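Local coordinates for protein KauB (Pseudomonas aeruginosa PAO1, PDB 6B4R) that catalyses the NAD(P)+-dependent oxidation of a broad range of aldehydes, aminoaldehydes among them, to the corresponding carboxylic acids, at the interface of chains C and A and the interface of chains C and B. Coordinates in Å, arbitrary orientation; residue numbers count along the deposited sequence, not the author numbering. Chains: chain A/B, KauB; chain C, KauB.

Contact 1 joins chain C to chain A, whereas contacts 2, 3 and 4 join chain C to chain B. Contacts 3 and 4 are two halves of one relation: in each, the C-terminal leucine of one chain packs on helix 438-447 of the other, with the roles of C and B exchanged. Measured between the centres of their C-alpha atoms, they are about 46 Å apart, and contact 2 lies about 25 Å from both contact 1 and contact 4. Strand 488-496 supplies C:Glu489 at contact 1 and leads to C:Leu497 at contact 3 and B:Leu497 at contact 4. Together they suggest that one strand helps tie a chain to both neighbours in the deposited four-chain assembly.

Contact 1: the interface of chains C and A. Residues chain C 261, 263, 489; chain A 469-471, 474-475, 477.
C:Glu489 lays its aliphatic stem over one face of the A:Phe470 ring, with CB 3.7 Å from the ring centroid in a CH-pi contact displaced toward the rim. Its carboxylate continues nearly parallel to the ring, the two planes only 20° apart. Glutamate suits this place because its methylenes can cover an aromatic face while its charged end reaches the polar rim. The chain bends at chi2 (-93°), which turns the carboxylate toward C:Arg263. Within chain C, OE1 of that carboxylate forms a salt bridge with guanidinium NH2 of C:Arg263 at 2.9 Å. A longer salt bridge crosses the interface, from A:Arg477 NH2 to C:Glu489 OE2 at 3.7 Å, so the acid is shared by an arginine from each chain. The C:Arg263 guanidinium rests one face on A:Asn475, whose CB lies 3.9 Å from CZ. Its NH1 gives a weak hydrogen bond to the backbone A:Lys471 O at 3.0 Å; a flat cation with several N-H groups suits a loop edge lined with carbonyls. C:Arg263 opens strand 263-267 and C:Glu489 lies in strand 488-496, both set against the 469-477 segment of chain A; the centre of the contact lies about 8 Å from A:Glu267, the presumed catalytic glutamate.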
ATOM      1  N   MET C 261     -30.620   4.851   2.509  1.00 30.52           N
ATOM      2  CA  MET C 261     -29.352   5.393   2.028  1.00 34.57           C
ATOM      3  C   MET C 261     -28.264   4.313   2.002  1.00 36.16           C
ATOM      4  O   MET C 261     -27.110   4.563   2.353  1.00 37.77           O
ATOM      5  CB  MET C 261     -28.917   6.586   2.890  1.00 31.25           C
ATOM      6  CG  MET C 261     -27.933   7.534   2.228  1.00 37.55           C
ATOM      7  SD  MET C 261     -27.269   8.737   3.394  1.00 45.14           S
ATOM      8  CE  MET C 261     -28.772   9.542   3.926  1.00 33.95           C
ATOM      9  N   ARG C 263     -25.443   1.787   0.629  1.00 29.25           N
ATOM     10  CA  ARG C 263     -24.393   1.911  -0.376  1.00 26.94           C
ATOM     11  C   ARG C 263     -24.816   1.181  -1.639  1.00 27.74           C
ATOM     12  O   ARG C 263     -25.354   0.075  -1.576  1.00 26.95           O
ATOM     13  CB  ARG C 263     -23.061   1.349   0.129  1.00 32.72           C
ATOM     14  CG  ARG C 263     -22.383   2.190   1.198  1.00 31.95           C
ATOM     15  CD  ARG C 263     -22.736   1.708   2.594  1.00 36.86           C
ATOM     16  NE  ARG C 263     -22.054   2.489   3.621  1.00 44.51           N
ATOM     17  CZ  ARG C 263     -22.578   3.554   4.219  1.00 45.42           C
ATOM     18  NH1 ARG C 263     -23.798   3.965   3.896  1.00 31.55           N
ATOM     19  NH2 ARG C 263     -21.882   4.206   5.142  1.00 35.68           N
ATOM     20  N   GLU C 489     -16.444  -1.044   5.611  1.00 29.36           N
ATOM     21  CA  GLU C 489     -16.460   0.341   6.057  1.00 29.50           C
ATOM     22  C   GLU C 489     -15.121   0.681   6.698  1.00 28.53           C
ATOM     23  O   GLU C 489     -14.479  -0.175   7.301  1.00 26.21           O
ATOM     24  CB  GLU C 489     -17.580   0.562   7.076  1.00 29.55           C
ATOM     25  CG  GLU C 489     -18.981   0.313   6.550  1.00 32.85           C
ATOM     26  CD  GLU C 489     -19.646   1.573   6.031  1.00 41.00           C
ATOM     27  OE1 GLU C 489     -20.825   1.803   6.374  1.00 47.59           O
ATOM     28  OE2 GLU C 489     -18.992   2.332   5.282  1.00 39.63           O
TER
ATOM     29  N   GLY A 469     -19.223   8.089   8.081  1.00 24.60           N
ATOM     30  CA  GLY A 469     -20.145   7.322   8.902  1.00 32.92           C
ATOM     31  C   GLY A 469     -20.562   5.961   8.375  1.00 29.87           C
ATOM     32  O   GLY A 469     -20.450   5.677   7.184  1.00 34.14           O
ATOM     33  N   PHE A 470     -21.035   5.115   9.285  1.00 30.09           N
ATOM     34  CA  PHE A 470     -21.676   3.858   8.919  1.00 36.29           C
ATOM     35  C   PHE A 470     -23.153   4.150   8.683  1.00 33.00           C
ATOM     36  O   PHE A 470     -23.641   5.222   9.043  1.00 40.40           O
ATOM     37  CB  PHE A 470     -21.559   2.823  10.045  1.00 29.21           C
ATOM     38  CG  PHE A 470     -20.181   2.232  10.214  1.00 29.76           C
ATOM     39  CD1 PHE A 470     -19.040   2.946   9.889  1.00 25.06           C
ATOM     40  CD2 PHE A 470     -20.037   0.947  10.714  1.00 36.47           C
ATOM     41  CE1 PHE A 470     -17.786   2.392  10.061  1.00 26.73           C
ATOM     42  CE2 PHE A 470     -18.787   0.387  10.885  1.00 27.95           C
ATOM     43  CZ  PHE A 470     -17.660   1.109  10.558  1.00 26.76           C
ATOM     44  N   LYS A 471     -23.857   3.193   8.085  1.00 35.30           N
ATOM     45  CA  LYS A 471     -25.311   3.264   7.927  1.00 33.80           C
ATOM     46  C   LYS A 471     -25.821   4.581   7.334  1.00 36.00           C
ATOM     47  O   LYS A 471     -25.424   4.966   6.235  1.00 43.22           O
ATOM     48  CB  LYS A 471     -26.006   2.955   9.259  1.00 33.71           C
ATOM     49  CG  LYS A 471     -25.845   1.506   9.704  1.00 36.72           C
ATOM     50  CD  LYS A 471     -26.617   1.207  10.982  1.00 31.19           C
ATOM     51  CE  LYS A 471     -25.908   1.771  12.201  1.00 38.80           C
ATOM     52  NZ  LYS A 471     -26.608   1.410  13.464  1.00 39.09           N
ATOM     53  N   GLY A 474     -23.887   8.375   6.314  1.00 32.15           N
ATOM     54  CA  GLY A 474     -23.294   8.697   5.031  1.00 36.39           C
ATOM     55  C   GLY A 474     -22.365   7.621   4.508  1.00 32.35           C
ATOM     56  O   GLY A 474     -22.226   6.558   5.112  1.00 28.33           O
ATOM     57  N   ASN A 475     -21.735   7.901   3.371  1.00 35.15           N
ATOM     58  CA  ASN A 475     -20.765   6.993   2.767  1.00 35.08           C
ATOM     59  C   ASN A 475     -19.526   7.758   2.311  1.00 33.48           C
ATOM     60  O   ASN A 475     -19.588   8.961   2.060  1.00 42.61           O
ATOM     61  CB  ASN A 475     -21.388   6.234   1.592  1.00 29.93           C
ATOM     62  CG  ASN A 475     -21.835   7.155   0.465  1.00 27.94           C
ATOM     63  OD1 ASN A 475     -22.187   8.313   0.694  1.00 25.73           O
ATOM     64  ND2 ASN A 475     -21.823   6.640  -0.758  1.00 29.15           N
ATOM     65  N   ARG A 477     -15.256   8.816   2.839  1.00 25.98           N
ATOM     66  CA  ARG A 477     -14.503   9.433   3.920  1.00 20.52           C
ATOM     67  C   ARG A 477     -13.865  10.754   3.484  1.00 22.07           C
ATOM     68  O   ARG A 477     -13.375  10.874   2.360  1.00 26.04           O
ATOM     69  CB  ARG A 477     -13.417   8.470   4.420  1.00 24.10           C
ATOM     70  CG  ARG A 477     -13.945   7.169   5.020  1.00 19.50           C
ATOM     71  CD  ARG A 477     -14.767   7.444   6.266  1.00 24.71           C
ATOM     72  NE  ARG A 477     -15.284   6.234   6.903  1.00 25.26           N
ATOM     73  CZ  ARG A 477     -16.500   5.739   6.698  1.00 27.78           C
ATOM     74  NH1 ARG A 477     -17.336   6.342   5.863  1.00 20.77           N
ATOM     75  NH2 ARG A 477     -16.880   4.636   7.332  1.00 22.99           N
TER

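Contact 2: the interface of chains C and B. Residues chain C 130, 464, 480-481; chain B 136, 139.
C:Trp130 and B:Asp136 owe their meeting to two torsions: the tryptophan holds CG anti to its backbone N (chi1 -165°), sending the indole from helix 113-133 toward chain B, while the aspartate holds CG between its backbone N and carbonyl carbon (chi1 60°), bringing the short carboxylate to the indole N-H. Indole NE1 donates a hydrogen bond to B:Asp136 OD2 at 2.8 Å, a bent bond, with OD2 tilted out of the indole plane. The ring and carboxylate planes stand almost perpendicular, 87° apart, and NE1 comes at the oxygen from above the carboxylate plane. Tryptophan suits this place because its one N-H sits on a broad apolar frame; aspartate suits the 3-10 turn 135-137, bringing an acceptor on a short tether. The carboxylate's probable negative charge would strengthen the bond by making OD2 the better acceptor. B:Tyr139 and C:Trp130 point toward each other tip to tip, but the tyrosine's phenol donates elsewhere: its OH binds the backbone C:Thr464 O at 2.8 Å. That carbonyl oxygen lies in the plane of the tyrosine ring, at its edge, while the donor is tilted out of the carbonyl plane. Tyrosine can thus span the boundary, its hydroxyl gripping a loop carbonyl and its ring packing alongside a leucine of the 3-10 helix 481-487. Here C:Leu481 CD1 lies 4.0 Å from B:Tyr139 CE2.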
ATOM      1  N   TRP C 130      -9.289 -16.974  -5.667  1.00 24.70           N
ATOM      2  CA  TRP C 130      -8.418 -15.801  -5.615  1.00 20.97           C
ATOM      3  C   TRP C 130      -8.808 -14.872  -4.464  1.00 28.82           C
ATOM      4  O   TRP C 130      -7.956 -14.443  -3.683  1.00 26.01           O
ATOM      5  CB  TRP C 130      -8.485 -15.044  -6.945  1.00 26.08           C
ATOM      6  CG  TRP C 130      -7.385 -14.043  -7.162  1.00 26.20           C
ATOM      7  CD1 TRP C 130      -6.201 -14.257  -7.808  1.00 23.83           C
ATOM      8  CD2 TRP C 130      -7.375 -12.667  -6.755  1.00 22.77           C
ATOM      9  NE1 TRP C 130      -5.452 -13.105  -7.821  1.00 20.87           N
ATOM     10  CE2 TRP C 130      -6.150 -12.114  -7.181  1.00 28.88           C
ATOM     11  CE3 TRP C 130      -8.279 -11.851  -6.066  1.00 18.81           C
ATOM     12  CZ2 TRP C 130      -5.806 -10.782  -6.942  1.00 25.14           C
ATOM     13  CZ3 TRP C 130      -7.938 -10.529  -5.832  1.00 16.71           C
ATOM     14  CH2 TRP C 130      -6.711 -10.008  -6.267  1.00 20.80           C
ATOM     15  N   THR C 464      -6.469  -9.955 -11.091  1.00 20.26           N
ATOM     16  CA  THR C 464      -5.680  -8.845 -10.563  1.00 27.78           C
ATOM     17  C   THR C 464      -6.108  -7.495 -11.146  1.00 25.07           C
ATOM     18  O   THR C 464      -5.646  -6.445 -10.701  1.00 16.76           O
ATOM     19  CB  THR C 464      -4.171  -9.040 -10.819  1.00 23.27           C
ATOM     20  OG1 THR C 464      -3.905  -8.935 -12.223  1.00 24.33           O
ATOM     21  CG2 THR C 464      -3.708 -10.399 -10.311  1.00 30.80           C
ATOM     22  N   SER C 480      -9.827  -7.848  -8.395  1.00 23.36           N
ATOM     23  CA  SER C 480      -8.720  -7.216  -7.668  1.00 21.64           C
ATOM     24  C   SER C 480      -9.035  -7.055  -6.181  1.00 21.77           C
ATOM     25  O   SER C 480     -10.059  -7.539  -5.700  1.00 24.36           O
ATOM     26  CB  SER C 480      -8.333  -5.865  -8.284  1.00 23.31           C
ATOM     27  OG  SER C 480      -9.309  -4.873  -8.010  1.00 24.14           O
ATOM     28  N   LEU C 481      -8.151  -6.378  -5.454  1.00 24.25           N
ATOM     29  CA  LEU C 481      -8.385  -6.133  -4.033  1.00 24.14           C
ATOM     30  C   LEU C 481      -9.326  -4.946  -3.839  1.00 26.07           C
ATOM     31  O   LEU C 481      -9.838  -4.720  -2.740  1.00 27.01           O
ATOM     32  CB  LEU C 481      -7.069  -5.898  -3.287  1.00 22.60           C
ATOM     33  CG  LEU C 481      -5.962  -6.941  -3.454  1.00 22.71           C
ATOM     34  CD1 LEU C 481      -4.692  -6.481  -2.759  1.00 28.97           C
ATOM     35  CD2 LEU C 481      -6.401  -8.293  -2.920  1.00 18.37           C
TER
ATOM     36  N   ASP B 136       0.482 -13.338  -6.474  1.00 28.82           N
ATOM     37  CA  ASP B 136      -0.278 -12.479  -7.378  1.00 26.62           C
ATOM     38  C   ASP B 136      -1.199 -11.509  -6.640  1.00 23.91           C
ATOM     39  O   ASP B 136      -2.120 -10.951  -7.233  1.00 29.96           O
ATOM     40  CB  ASP B 136      -1.079 -13.318  -8.377  1.00 23.10           C
ATOM     41  CG  ASP B 136      -2.067 -14.250  -7.700  1.00 30.54           C
ATOM     42  OD1 ASP B 136      -1.798 -14.690  -6.562  1.00 26.84           O
ATOM     43  OD2 ASP B 136      -3.114 -14.547  -8.311  1.00 36.74           O
ATOM     44  N   TYR B 139       1.182  -5.834  -5.472  1.00 21.39           N
ATOM     45  CA  TYR B 139       1.174  -4.862  -6.558  1.00 25.38           C
ATOM     46  C   TYR B 139       2.380  -3.929  -6.484  1.00 24.50           C
ATOM     47  O   TYR B 139       2.694  -3.392  -5.424  1.00 19.30           O
ATOM     48  CB  TYR B 139      -0.117  -4.039  -6.533  1.00 19.35           C
ATOM     49  CG  TYR B 139      -1.354  -4.806  -6.936  1.00 24.66           C
ATOM     50  CD1 TYR B 139      -1.894  -4.665  -8.205  1.00 21.72           C
ATOM     51  CD2 TYR B 139      -1.981  -5.672  -6.048  1.00 25.07           C
ATOM     52  CE1 TYR B 139      -3.023  -5.362  -8.583  1.00 20.13           C
ATOM     53  CE2 TYR B 139      -3.114  -6.375  -6.417  1.00 22.37           C
ATOM     54  CZ  TYR B 139      -3.631  -6.215  -7.687  1.00 24.01           C
ATOM     55  OH  TYR B 139      -4.759  -6.911  -8.067  1.00 22.09           O
TER

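Contact 3: the interface of chains C and B. Residues chain C 147, 149, 497; chain B 442-443, 446.
C:Leu497, the last residue of its chain, puts both branches of its isobutyl group against B:His442 and B:Leu443, in the middle of helix 438-447 of chain B. Its CD1 approaches B:His442 CB at 3.7 Å; C:Leu497 CD2 also nears that methylene and lies 4.1 Å from the imidazole carbon B:His442 CD2, and the two side chains cross at about a right angle. B:Leu443 slides antiparallel alongside, its CD2 4.1 Å from C:Leu497 CD1. A branched leucine suits a chain end that must fill the angle between two helix residues. Farther out, B:Lys446 reaches past C:His147. The lysine bends at chi3 (72°), bringing its ammonium over one face of the imidazole, with NZ 4.3 Å from the ring centroid in a cation-pi contact displaced toward the rim. The same NZ donates to the backbone C:His147 O at 2.5 Å, lying in the carbonyl plane on a lone pair. Lysine suits the rim because its long flexible chain carries the ammonium across the boundary, with the terminal methylene CE beside the imidazole. The ammonium may disfavour a protonated histidine. The site probably anchors the C-terminus of chain C to chain B and so helps hold the two subunits together.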
ATOM      1  N   HIS C 147       3.529  10.841  19.503  1.00 34.58           N
ATOM      2  CA  HIS C 147       4.014   9.673  20.237  1.00 39.96           C
ATOM      3  C   HIS C 147       3.017   9.090  21.240  1.00 36.64           C
ATOM      4  O   HIS C 147       2.879   7.872  21.344  1.00 38.56           O
ATOM      5  CB  HIS C 147       5.337   9.993  20.940  1.00 42.54           C
ATOM      6  CG  HIS C 147       5.977   8.805  21.584  1.00 50.02           C
ATOM      7  ND1 HIS C 147       5.902   8.561  22.939  1.00 42.93           N
ATOM      8  CD2 HIS C 147       6.695   7.784  21.058  1.00 47.81           C
ATOM      9  CE1 HIS C 147       6.550   7.445  23.219  1.00 51.59           C
ATOM     10  NE2 HIS C 147       7.041   6.954  22.096  1.00 49.71           N
ATOM     11  N   GLU C 149      -0.048   8.761  21.162  1.00 35.86           N
ATOM     12  CA  GLU C 149      -1.312   8.545  20.469  1.00 32.06           C
ATOM     13  C   GLU C 149      -1.176   7.426  19.441  1.00 26.34           C
ATOM     14  O   GLU C 149      -0.135   7.283  18.798  1.00 30.08           O
ATOM     15  CB  GLU C 149      -1.768   9.845  19.796  1.00 29.00           C
ATOM     16  CG  GLU C 149      -3.236   9.875  19.402  1.00 32.80           C
ATOM     17  CD  GLU C 149      -3.707  11.264  19.005  1.00 41.34           C
ATOM     18  OE1 GLU C 149      -2.853  12.157  18.812  1.00 43.66           O
ATOM     19  OE2 GLU C 149      -4.934  11.468  18.891  1.00 36.22           O
ATOM     20  N   LEU C 497      -2.878   7.802  24.453  1.00 33.47           N
ATOM     21  CA  LEU C 497      -2.089   7.033  25.407  1.00 36.44           C
ATOM     22  C   LEU C 497      -1.534   7.928  26.508  1.00 36.77           C
ATOM     23  O   LEU C 497      -1.794   7.705  27.690  1.00 40.29           O
ATOM     24  CB  LEU C 497      -0.948   6.310  24.691  1.00 32.39           C
ATOM     25  CG  LEU C 497      -1.371   5.389  23.546  1.00 32.61           C
ATOM     26  CD1 LEU C 497      -0.157   4.812  22.838  1.00 36.84           C
ATOM     27  CD2 LEU C 497      -2.267   4.280  24.067  1.00 45.37           C
TER
ATOM     28  N   HIS B 442       0.736  -0.291  25.571  1.00 33.15           N
ATOM     29  CA  HIS B 442       1.167   0.295  24.305  1.00 32.19           C
ATOM     30  C   HIS B 442       2.468   1.080  24.431  1.00 32.87           C
ATOM     31  O   HIS B 442       3.355   0.955  23.589  1.00 38.54           O
ATOM     32  CB  HIS B 442       0.069   1.177  23.707  1.00 25.18           C
ATOM     33  CG  HIS B 442      -1.034   0.405  23.052  1.00 25.48           C
ATOM     34  ND1 HIS B 442      -0.856  -0.296  21.879  1.00 21.07           N
ATOM     35  CD2 HIS B 442      -2.329   0.226  23.405  1.00 25.46           C
ATOM     36  CE1 HIS B 442      -1.993  -0.875  21.538  1.00 21.77           C
ATOM     37  NE2 HIS B 442      -2.904  -0.573  22.448  1.00 21.90           N
ATOM     38  N   LEU B 443       2.581   1.878  25.487  1.00 30.08           N
ATOM     39  CA  LEU B 443       3.770   2.702  25.684  1.00 36.69           C
ATOM     40  C   LEU B 443       5.018   1.870  25.979  1.00 36.55           C
ATOM     41  O   LEU B 443       6.132   2.274  25.642  1.00 35.85           O
ATOM     42  CB  LEU B 443       3.536   3.744  26.783  1.00 38.13           C
ATOM     43  CG  LEU B 443       2.598   4.896  26.407  1.00 33.57           C
ATOM     44  CD1 LEU B 443       2.438   5.879  27.557  1.00 31.08           C
ATOM     45  CD2 LEU B 443       3.104   5.607  25.160  1.00 28.40           C
ATOM     46  N   LYS B 446       6.065   0.116  22.640  1.00 36.33           N
ATOM     47  CA  LYS B 446       6.727   1.083  21.775  1.00 40.70           C
ATOM     48  C   LYS B 446       8.150   1.351  22.251  1.00 37.60           C
ATOM     49  O   LYS B 446       9.042   1.624  21.447  1.00 45.35           O
ATOM     50  CB  LYS B 446       5.929   2.390  21.712  1.00 34.28           C
ATOM     51  CG  LYS B 446       4.585   2.253  21.010  1.00 44.14           C
ATOM     52  CD  LYS B 446       3.749   3.524  21.102  1.00 42.78           C
ATOM     53  CE  LYS B 446       4.307   4.635  20.223  1.00 51.85           C
ATOM     54  NZ  LYS B 446       3.363   5.785  20.132  1.00 41.43           N
TER

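Contact 4: the interface of chains C and B. Residues chain C 438-439, 442-443; chain B 147, 150, 495, 497.
Helix 438-447 of chain C is the platform here, receiving the C-terminal residue and two strand residues of chain B. B:Leu497 has 96 Å² of its surface hidden by chain C. Its carbonyl end is held by C:Ser439, whose OG donates to B:Leu497 O at 3.1 Å. The hydroxyl lies in the carbonyl plane on a lone pair. Serine suits this early helical position because its OG, set anti to the carbonyl carbon (chi1 -63°), is a small donor able to approach the chain end without displacing the apolar neighbours. C:His442 is contacted by two leucines at its two ends: its CB carries B:Leu497 CD2 at 3.8 Å, while the far end of the imidazole, CE1, meets B:Leu150 CD2 at 3.6 Å. Both leucines cross the histidine at about a right angle, and the histidine contributes apolar carbon contacts at both CB and CE1. One turn earlier, C:Leu438 CD2 touches the methyl CG2 of B:Ile495 at 4.0 Å; beta-branched B:Ile495 suits its place in a strand. At the polar margin a water links B:His147 NE2, 2.8 Å from it, to the backbone C:Leu443 O, 2.9 Å on its other side. B:Leu150 belongs to strand 149-157 and B:Ile495 to strand 488-496, so the helix of one subunit lies across strand residues and the chain end of the other.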
ATOM      1  N   LEU C 438       4.920   3.244 -29.186  1.00 26.35           N
ATOM      2  CA  LEU C 438       4.990   3.401 -27.734  1.00 22.70           C
ATOM      3  C   LEU C 438       4.185   4.601 -27.233  1.00 27.74           C
ATOM      4  O   LEU C 438       3.315   4.459 -26.371  1.00 22.37           O
ATOM      5  CB  LEU C 438       6.446   3.522 -27.278  1.00 18.53           C
ATOM      6  CG  LEU C 438       6.666   3.760 -25.782  1.00 21.60           C
ATOM      7  CD1 LEU C 438       6.181   2.569 -24.975  1.00 23.95           C
ATOM      8  CD2 LEU C 438       8.126   4.055 -25.483  1.00 18.89           C
ATOM      9  N   SER C 439       4.477   5.776 -27.782  1.00 25.01           N
ATOM     10  CA  SER C 439       3.814   7.007 -27.362  1.00 25.53           C
ATOM     11  C   SER C 439       2.312   6.976 -27.622  1.00 23.42           C
ATOM     12  O   SER C 439       1.519   7.347 -26.756  1.00 25.24           O
ATOM     13  CB  SER C 439       4.429   8.221 -28.069  1.00 28.44           C
ATOM     14  OG  SER C 439       5.794   8.382 -27.724  1.00 35.20           O
ATOM     15  N   HIS C 442       0.206   4.601 -25.191  1.00 18.47           N
ATOM     16  CA  HIS C 442       0.019   5.100 -23.832  1.00 19.17           C
ATOM     17  C   HIS C 442      -0.849   6.356 -23.762  1.00 21.41           C
ATOM     18  O   HIS C 442      -1.769   6.439 -22.948  1.00 24.40           O
ATOM     19  CB  HIS C 442       1.371   5.338 -23.155  1.00 14.82           C
ATOM     20  CG  HIS C 442       2.056   4.078 -22.724  1.00 21.24           C
ATOM     21  ND1 HIS C 442       1.645   3.346 -21.631  1.00 20.03           N
ATOM     22  CD2 HIS C 442       3.111   3.411 -23.248  1.00 19.30           C
ATOM     23  CE1 HIS C 442       2.421   2.286 -21.495  1.00 21.85           C
ATOM     24  NE2 HIS C 442       3.318   2.301 -22.465  1.00 14.81           N
ATOM     25  N   LEU C 443      -0.557   7.327 -24.618  1.00 21.16           N
ATOM     26  CA  LEU C 443      -1.299   8.581 -24.629  1.00 22.74           C
ATOM     27  C   LEU C 443      -2.776   8.379 -24.967  1.00 23.10           C
ATOM     28  O   LEU C 443      -3.644   9.019 -24.375  1.00 21.96           O
ATOM     29  CB  LEU C 443      -0.649   9.578 -25.589  1.00 21.00           C
ATOM     30  CG  LEU C 443       0.698  10.120 -25.101  1.00 28.59           C
ATOM     31  CD1 LEU C 443       1.375  10.962 -26.169  1.00 23.08           C
ATOM     32  CD2 LEU C 443       0.508  10.923 -23.821  1.00 20.73           C
TER
ATOM     33  N   HIS B 147       2.138  14.550 -17.308  1.00 27.82           N
ATOM     34  CA  HIS B 147       1.242  13.838 -18.222  1.00 21.00           C
ATOM     35  C   HIS B 147       1.960  13.076 -19.335  1.00 30.85           C
ATOM     36  O   HIS B 147       1.548  11.976 -19.707  1.00 25.20           O
ATOM     37  CB  HIS B 147       0.231  14.812 -18.836  1.00 26.31           C
ATOM     38  CG  HIS B 147      -0.832  14.146 -19.654  1.00 35.46           C
ATOM     39  ND1 HIS B 147      -1.871  13.438 -19.089  1.00 38.04           N
ATOM     40  CD2 HIS B 147      -1.013  14.078 -20.994  1.00 33.18           C
ATOM     41  CE1 HIS B 147      -2.648  12.964 -20.046  1.00 34.31           C
ATOM     42  NE2 HIS B 147      -2.150  13.337 -21.211  1.00 39.11           N
ATOM     43  N   LEU B 150       5.649   8.313 -18.000  1.00 21.55           N
ATOM     44  CA  LEU B 150       5.191   7.162 -17.226  1.00 20.30           C
ATOM     45  C   LEU B 150       6.316   6.634 -16.342  1.00 22.14           C
ATOM     46  O   LEU B 150       7.387   6.281 -16.837  1.00 23.39           O
ATOM     47  CB  LEU B 150       4.689   6.054 -18.155  1.00 17.42           C
ATOM     48  CG  LEU B 150       4.178   4.774 -17.485  1.00 21.22           C
ATOM     49  CD1 LEU B 150       3.012   5.079 -16.568  1.00 11.56           C
ATOM     50  CD2 LEU B 150       3.785   3.726 -18.521  1.00 14.12           C
ATOM     51  N   ILE B 495       9.545   6.450 -18.402  1.00 22.34           N
ATOM     52  CA  ILE B 495       9.297   6.449 -19.836  1.00 21.36           C
ATOM     53  C   ILE B 495       8.775   7.797 -20.305  1.00 25.48           C
ATOM     54  O   ILE B 495       7.746   8.276 -19.827  1.00 27.76           O
ATOM     55  CB  ILE B 495       8.269   5.364 -20.212  1.00 20.94           C
ATOM     56  CG1 ILE B 495       8.723   4.004 -19.675  1.00 17.43           C
ATOM     57  CG2 ILE B 495       8.053   5.326 -21.719  1.00 15.16           C
ATOM     58  CD1 ILE B 495       7.695   2.918 -19.817  1.00 19.76           C
ATOM     59  N   LEU B 497       6.921   9.987 -22.899  1.00 28.54           N
ATOM     60  CA  LEU B 497       5.929   9.832 -23.955  1.00 35.39           C
ATOM     61  C   LEU B 497       5.900  11.058 -24.861  1.00 26.23           C
ATOM     62  O   LEU B 497       5.677  10.943 -26.065  1.00 32.18           O
ATOM     63  CB  LEU B 497       4.545   9.582 -23.352  1.00 26.43           C
ATOM     64  CG  LEU B 497       4.480   8.444 -22.332  1.00 26.61           C
ATOM     65  CD1 LEU B 497       3.130   8.420 -21.635  1.00 20.95           C
ATOM     66  CD2 LEU B 497       4.767   7.109 -23.003  1.00 23.10           C
TER
HETATM   67  O   HOH W   1      -3.246  11.617 -23.140  1.00 27.64           O